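Local atomic coordinates of DnaJ-like protein MG200 (Mycoplasma genitalium, PDB entry 4DCZ), a protein that is of unknown biochemical function but belongs to the mycoplasma terminal organelle and carries an EAGR box, a motif involved in mycoplasma motility. Residues Lys28-Leu33 with Asp52-Tyr57; Glu47-Asp52 with Trp64-Tyr69. One frame throughout, in Å; residues are numbered along the deposited sequence.

Contact 1 (Lys28-Leu33 with Asp52-Tyr57); sequences KDPDEL and DTRYGY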
loop_
_atom_site.group_PDB
_atom_site.type_symbol
_atom_site.label_atom_id
_atom_site.label_comp_id
_atom_site.label_asym_id
_atom_site.label_seq_id
_atom_site.Cartn_x
_atom_site.Cartn_y
_atom_site.Cartn_z
ATOM N N LYS A 28 -6.057 -15.697 -5.331
ATOM C CA LYS A 28 -7.419 -15.159 -5.687
ATOM C C LYS A 28 -7.340 -14.139 -6.835
ATOM O O LYS A 28 -6.249 -13.635 -7.125
ATOM C CB LYS A 28 -8.121 -14.493 -4.481
ATOM C CG LYS A 28 -9.070 -15.393 -3.696
ATOM C CD LYS A 28 -9.965 -14.576 -2.799
ATOM C CE LYS A 28 -10.945 -15.451 -2.076
ATOM N NZ LYS A 28 -12.113 -14.636 -1.731
ATOM N N ASP A 29 -8.482 -13.836 -7.474
ATOM C CA ASP A 29 -8.501 -12.935 -8.655
ATOM C C ASP A 29 -8.627 -11.447 -8.181
ATOM O O ASP A 29 -9.143 -11.198 -7.080
ATOM C CB ASP A 29 -9.544 -13.425 -9.728
ATOM C CG ASP A 29 -10.714 -12.450 -9.969
ATOM O OD1 ASP A 29 -11.613 -12.355 -9.106
ATOM O OD2 ASP A 29 -10.757 -11.817 -11.055
ATOM N N PRO A 30 -8.112 -10.474 -8.982
ATOM C CA PRO A 30 -7.993 -9.035 -8.615
ATOM C C PRO A 30 -9.192 -8.303 -7.937
ATOM O O PRO A 30 -9.020 -7.830 -6.809
ATOM C CB PRO A 30 -7.637 -8.366 -9.949
ATOM C CG PRO A 30 -7.842 -9.415 -11.044
ATOM C CD PRO A 30 -7.593 -10.716 -10.346
ATOM N N ASP A 31 -10.351 -8.165 -8.620
ATOM C CA ASP A 31 -11.625 -7.689 -7.990
ATOM C C ASP A 31 -11.736 -8.107 -6.466
ATOM O O ASP A 31 -11.819 -7.242 -5.579
ATOM C CB ASP A 31 -12.893 -8.176 -8.780
ATOM C CG ASP A 31 -13.135 -7.412 -10.123
ATOM O OD1 ASP A 31 -12.144 -6.946 -10.743
ATOM O OD2 ASP A 31 -14.314 -7.292 -10.554
ATOM N N GLU A 32 -11.698 -9.414 -6.166
ATOM C CA GLU A 32 -11.924 -9.899 -4.793
ATOM C C GLU A 32 -10.800 -9.610 -3.804
ATOM O O GLU A 32 -11.088 -9.377 -2.631
ATOM C CB GLU A 32 -12.229 -11.420 -4.748
ATOM C CG GLU A 32 -13.723 -11.781 -4.714
ATOM C CD GLU A 32 -14.350 -11.791 -6.107
ATOM O OE1 GLU A 32 -13.788 -12.467 -7.000
ATOM O OE2 GLU A 32 -15.398 -11.132 -6.314
ATOM N N LEU A 33 -9.544 -9.625 -4.251
ATOM C CA LEU A 33 -8.415 -9.881 -3.322
ATOM C C LEU A 33 -8.286 -8.905 -2.216
ATOM O O LEU A 33 -8.267 -7.717 -2.488
ATOM C CB LEU A 33 -7.060 -9.897 -4.039
ATOM C CG LEU A 33 -5.828 -10.089 -3.125
ATOM C CD1 LEU A 33 -5.947 -11.325 -2.194
ATOM C CD2 LEU A 33 -4.559 -10.121 -3.935
ATOM N N ASP A 52 3.366 -13.719 -9.634
ATOM C CA ASP A 52 2.055 -14.045 -10.151
ATOM C C ASP A 52 1.731 -12.882 -11.019
ATOM O O ASP A 52 1.524 -11.794 -10.526
ATOM C CB ASP A 52 1.052 -14.201 -9.011
ATOM C CG ASP A 52 -0.408 -14.327 -9.486
ATOM O OD1 ASP A 52 -0.726 -13.987 -10.659
ATOM O OD2 ASP A 52 -1.259 -14.716 -8.631
ATOM N N THR A 53 1.670 -13.118 -12.320
ATOM C CA THR A 53 1.733 -12.026 -13.264
ATOM C C THR A 53 0.416 -11.242 -13.329
ATOM O O THR A 53 0.343 -10.207 -14.007
ATOM C CB THR A 53 2.123 -12.538 -14.639
ATOM O OG1 THR A 53 1.172 -13.526 -14.997
ATOM C CG2 THR A 53 3.556 -13.140 -14.638
ATOM N N ARG A 54 -0.621 -11.699 -12.620
ATOM C CA ARG A 54 -1.783 -10.822 -12.429
ATOM C C ARG A 54 -1.385 -9.565 -11.666
ATOM O O ARG A 54 -1.970 -8.533 -11.894
ATOM C CB ARG A 54 -2.916 -11.471 -11.625
ATOM C CG ARG A 54 -3.974 -12.255 -12.422
ATOM C CD ARG A 54 -3.654 -13.769 -12.437
ATOM N NE ARG A 54 -3.291 -14.274 -11.106
ATOM C CZ ARG A 54 -4.172 -14.632 -10.174
ATOM N NH1 ARG A 54 -5.482 -14.581 -10.414
ATOM N NH2 ARG A 54 -3.743 -15.058 -8.995
ATOM N N TYR A 55 -0.418 -9.661 -10.763
ATOM C CA TYR A 55 -0.149 -8.613 -9.770
ATOM C C TYR A 55 1.142 -7.832 -9.969
ATOM O O TYR A 55 1.358 -6.783 -9.350
ATOM C CB TYR A 55 -0.140 -9.251 -8.383
ATOM C CG TYR A 55 -1.474 -9.906 -8.090
ATOM C CD1 TYR A 55 -2.591 -9.141 -7.900
ATOM C CD2 TYR A 55 -1.622 -11.269 -8.065
ATOM C CE1 TYR A 55 -3.825 -9.698 -7.674
ATOM C CE2 TYR A 55 -2.864 -11.841 -7.832
ATOM C CZ TYR A 55 -3.965 -11.029 -7.639
ATOM O OH TYR A 55 -5.233 -11.526 -7.417
ATOM N N GLY A 56 1.993 -8.339 -10.844
ATOM C CA GLY A 56 3.188 -7.622 -11.232
ATOM C C GLY A 56 3.869 -8.291 -12.413
ATOM O O GLY A 56 3.274 -9.139 -13.109
ATOM N N TYR A 57 5.132 -7.925 -12.605
ATOM C CA TYR A 57 5.973 -8.512 -13.639
ATOM C C TYR A 57 7.431 -8.455 -13.188
ATOM O O TYR A 57 7.791 -7.674 -12.312
ATOM C CB TYR A 57 5.801 -7.776 -15.014
ATOM C CG TYR A 57 6.072 -6.277 -14.932
ATOM C CD1 TYR A 57 7.339 -5.745 -15.226
ATOM C CD2 TYR A 57 5.075 -5.403 -14.496
ATOM C CE1 TYR A 57 7.584 -4.373 -15.104
ATOM C CE2 TYR A 57 5.304 -4.055 -14.370
ATOM C CZ TYR A 57 6.551 -3.538 -14.668
ATOM O OH TYR A 57 6.741 -2.178 -14.524
#
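Tyr55 sits where an Asx turn begun by Asp52 runs into strand 56-58 of the EAGR box, and it pushes its phenol into the bend of Lys28-Leu33. This is the close-packed part. The hydroxyl donates a hydrogen bond to Lys28 O, which lies at the ring edge near its plane; the modelled OH to O separation of 2.4 Å is doubtfully short at this resolution. Pro30 crosses the tyrosine at about a right angle, its CD 3.8 Å from Tyr55 OH. A chi1 of 177° sets Leu33 CG anti to the backbone N; from CG the CD2 branch lies 3.8 Å from Tyr55 CE1. Leu49 and, edge-to-face, Trp76 continue the packing around the tyrosine.

The Arg54 side is looser and nearer solvent. Arg54 NH1 passes 3.9 Å from Asp29 CA, while the exposed Asp29 carboxylate keeps OD2 6.0 Å from that NH1, a distant attraction at most. The guanidinium instead folds back on Asp52 in a side-on salt bridge, with NH2 meeting OD2 and NE directed at the syn lone pair of OD1. Asp52 OD1 also accepts the Asx-turn bond from Arg54 N on its anti side, tilted 31° out of the carboxylate plane.

Contact 2 (Glu47-Asp52 with Trp64-Tyr69); sequences EALVGD and WSWKGY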
loop_
_atom_site.group_PDB
_atom_site.type_symbol
_atom_site.label_atom_id
_atom_site.label_comp_id
_atom_site.label_asym_id
_atom_site.label_seq_id
_atom_site.Cartn_x
_atom_site.Cartn_y
_atom_site.Cartn_z
ATOM N N GLU A 47 3.934 -11.397 -0.321
ATOM C CA GLU A 47 4.771 -12.417 -0.894
ATOM C C GLU A 47 3.946 -13.474 -1.622
ATOM O O GLU A 47 4.395 -14.050 -2.611
ATOM C CB GLU A 47 5.620 -13.059 0.150
ATOM C CG GLU A 47 6.597 -12.107 0.777
ATOM C CD GLU A 47 7.811 -11.866 -0.061
ATOM O OE1 GLU A 47 8.513 -12.875 -0.356
ATOM O OE2 GLU A 47 8.087 -10.681 -0.390
ATOM N N ALA A 48 2.729 -13.714 -1.185
ATOM C CA ALA A 48 1.916 -14.721 -1.862
ATOM C C ALA A 48 1.781 -14.309 -3.339
ATOM O O ALA A 48 1.722 -15.156 -4.251
ATOM C CB ALA A 48 0.564 -14.887 -1.178
ATOM N N LEU A 49 1.806 -13.013 -3.575
ATOM C CA LEU A 49 1.566 -12.489 -4.892
ATOM C C LEU A 49 2.831 -12.365 -5.750
ATOM O O LEU A 49 2.724 -12.205 -6.974
ATOM C CB LEU A 49 0.931 -11.101 -4.814
ATOM C CG LEU A 49 -0.280 -10.918 -3.901
ATOM C CD1 LEU A 49 -0.556 -9.417 -3.741
ATOM C CD2 LEU A 49 -1.498 -11.634 -4.439
ATOM N N VAL A 50 4.014 -12.417 -5.143
ATOM C CA VAL A 50 5.239 -12.334 -5.945
ATOM C C VAL A 50 5.264 -13.454 -6.995
ATOM O O VAL A 50 4.941 -14.601 -6.712
ATOM C CB VAL A 50 6.502 -12.383 -5.068
ATOM C CG1 VAL A 50 7.716 -12.442 -5.909
ATOM C CG2 VAL A 50 6.549 -11.165 -4.199
ATOM N N GLY A 51 5.609 -13.102 -8.221
ATOM C CA GLY A 51 5.740 -14.089 -9.286
ATOM C C GLY A 51 4.452 -14.377 -10.038
ATOM O O GLY A 51 4.447 -15.184 -10.978
ATOM N N ASP A 52 3.366 -13.719 -9.634
ATOM C CA ASP A 52 2.055 -14.045 -10.151
ATOM C C ASP A 52 1.731 -12.882 -11.019
ATOM O O ASP A 52 1.524 -11.794 -10.526
ATOM C CB ASP A 52 1.052 -14.201 -9.011
ATOM C CG ASP A 52 -0.408 -14.327 -9.486
ATOM O OD1 ASP A 52 -0.726 -13.987 -10.659
ATOM O OD2 ASP A 52 -1.259 -14.716 -8.631
ATOM N N TRP A 64 11.131 -7.842 -9.344
ATOM C CA TRP A 64 9.684 -7.869 -9.369
ATOM C C TRP A 64 9.125 -6.443 -9.220
ATOM O O TRP A 64 9.585 -5.706 -8.369
ATOM C CB TRP A 64 9.159 -8.784 -8.269
ATOM C CG TRP A 64 7.708 -8.952 -8.311
ATOM C CD1 TRP A 64 6.837 -8.410 -7.458
ATOM C CD2 TRP A 64 6.934 -9.680 -9.273
ATOM N NE1 TRP A 64 5.555 -8.766 -7.795
ATOM C CE2 TRP A 64 5.588 -9.539 -8.916
ATOM C CE3 TRP A 64 7.251 -10.446 -10.388
ATOM C CZ2 TRP A 64 4.541 -10.128 -9.625
ATOM C CZ3 TRP A 64 6.211 -11.033 -11.117
ATOM C CH2 TRP A 64 4.868 -10.883 -10.720
ATOM N N SER A 65 8.180 -6.046 -10.070
ATOM C CA SER A 65 7.536 -4.745 -9.958
ATOM C C SER A 65 6.086 -5.003 -9.905
ATOM O O SER A 65 5.612 -5.968 -10.481
ATOM C CB SER A 65 7.781 -3.864 -11.170
ATOM O OG SER A 65 9.153 -3.808 -11.470
ATOM N N TRP A 66 5.368 -4.095 -9.274
ATOM C CA TRP A 66 3.991 -4.349 -8.893
ATOM C C TRP A 66 3.039 -3.581 -9.757
ATOM O O TRP A 66 3.331 -2.464 -10.092
ATOM C CB TRP A 66 3.768 -3.885 -7.462
ATOM C CG TRP A 66 4.494 -4.689 -6.463
ATOM C CD1 TRP A 66 5.657 -4.357 -5.806
ATOM C CD2 TRP A 66 4.117 -5.980 -5.994
ATOM N NE1 TRP A 66 5.998 -5.383 -4.941
ATOM C CE2 TRP A 66 5.066 -6.381 -5.051
ATOM C CE3 TRP A 66 3.075 -6.837 -6.300
ATOM C CZ2 TRP A 66 5.000 -7.579 -4.418
ATOM C CZ3 TRP A 66 2.992 -8.049 -5.642
ATOM C CH2 TRP A 66 3.941 -8.404 -4.711
ATOM N N LYS A 67 1.878 -4.159 -10.049
ATOM C CA LYS A 67 0.863 -3.446 -10.804
ATOM C C LYS A 67 -0.235 -2.801 -9.898
ATOM O O LYS A 67 -1.155 -2.075 -10.383
ATOM C CB LYS A 67 0.269 -4.389 -11.858
ATOM C CG LYS A 67 1.238 -4.746 -12.985
ATOM C CD LYS A 67 0.544 -5.485 -14.177
ATOM C CE LYS A 67 0.807 -7.014 -14.249
ATOM N NZ LYS A 67 0.432 -7.633 -15.592
ATOM N N GLY A 68 -0.112 -3.033 -8.596
ATOM C CA GLY A 68 -1.037 -2.437 -7.648
ATOM C C GLY A 68 -0.464 -2.412 -6.242
ATOM O O GLY A 68 0.756 -2.449 -6.072
ATOM N N TYR A 69 -1.346 -2.357 -5.236
ATOM C CA TYR A 69 -0.950 -2.373 -3.813
ATOM C C TYR A 69 -2.141 -2.532 -2.885
ATOM O O TYR A 69 -3.304 -2.316 -3.259
ATOM C CB TYR A 69 -0.257 -1.067 -3.446
ATOM C CG TYR A 69 -1.108 0.125 -3.708
ATOM C CD1 TYR A 69 -1.834 0.691 -2.713
ATOM C CD2 TYR A 69 -1.222 0.652 -4.974
ATOM C CE1 TYR A 69 -2.659 1.810 -2.966
ATOM C CE2 TYR A 69 -2.033 1.783 -5.244
ATOM C CZ TYR A 69 -2.751 2.327 -4.228
ATOM O OH TYR A 69 -3.539 3.385 -4.431
#
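Trp64 lays its indole against the type II beta turn Leu49-Asp52, so that strand 64-70 of the EAGR box's antiparallel sheet is packed against the chain that follows helix 43-47. Trp64 CB leaves CA toward the turn. CG is anti to the backbone N (chi1 -175°) and comes to 4.2 Å from Val50 CG1. Beyond it the ring runs flat under the turn backbone: Val50 CA makes a CH-pi contact over the five-membered ring, 21° off its normal, and NE1 lies 4.0 Å from this CA. CE2 meets Gly51 N. Gly51 CA makes a second CH-pi contact, over the six-membered ring, with CZ3 3.6 Å from it. At the tip, CH2 lies 3.4 Å from both Gly51 N and Asp52 N. Gly51 holds the third position of the turn with a positive phi, and its backbone covers one face of the indole, N displaced toward the rim.

Trp66, two residues on, reaches the turn with the benzo end of its indole. Leu49 CB touches it at the edge, 3.8 Å from Trp66 CZ3, and Val50 crosses it at about a right angle with CG2 3.8 Å from Trp66 CH2. Phe58 and Trp46 meet Trp64 and Trp66, respectively, edge-to-face. Trp64 NE1 also sits above one face of Trp66, displaced toward the rim. At the CZ2 edge of Trp64, Asp52 O lies in the ring plane, 3.6 Å from CZ2.

How the contacts relate
The centres of contacts 1 and 2 are 8 Å apart, and Asp52 belongs to both, ending 47-52 and beginning 52-57. Their segments alternate along the chain: 28-33, 47-52, 52-57, then 64-69. Strands 56-58 and 64-70, consecutive and antiparallel in the same three-stranded sheet, join the two contacts through probable hydrogen bonds from Ser65 N to Tyr57 O and from Lys67 N to Tyr55 O. Leu49 touches both Leu33 and Tyr55, so the loop before strand 40-42 and the turn pack together beside the sheet. Farther along strand 64-70, Tyr69 stacks on Tyr69 of the second subunit, which connects this small aromatic fold to the dimer.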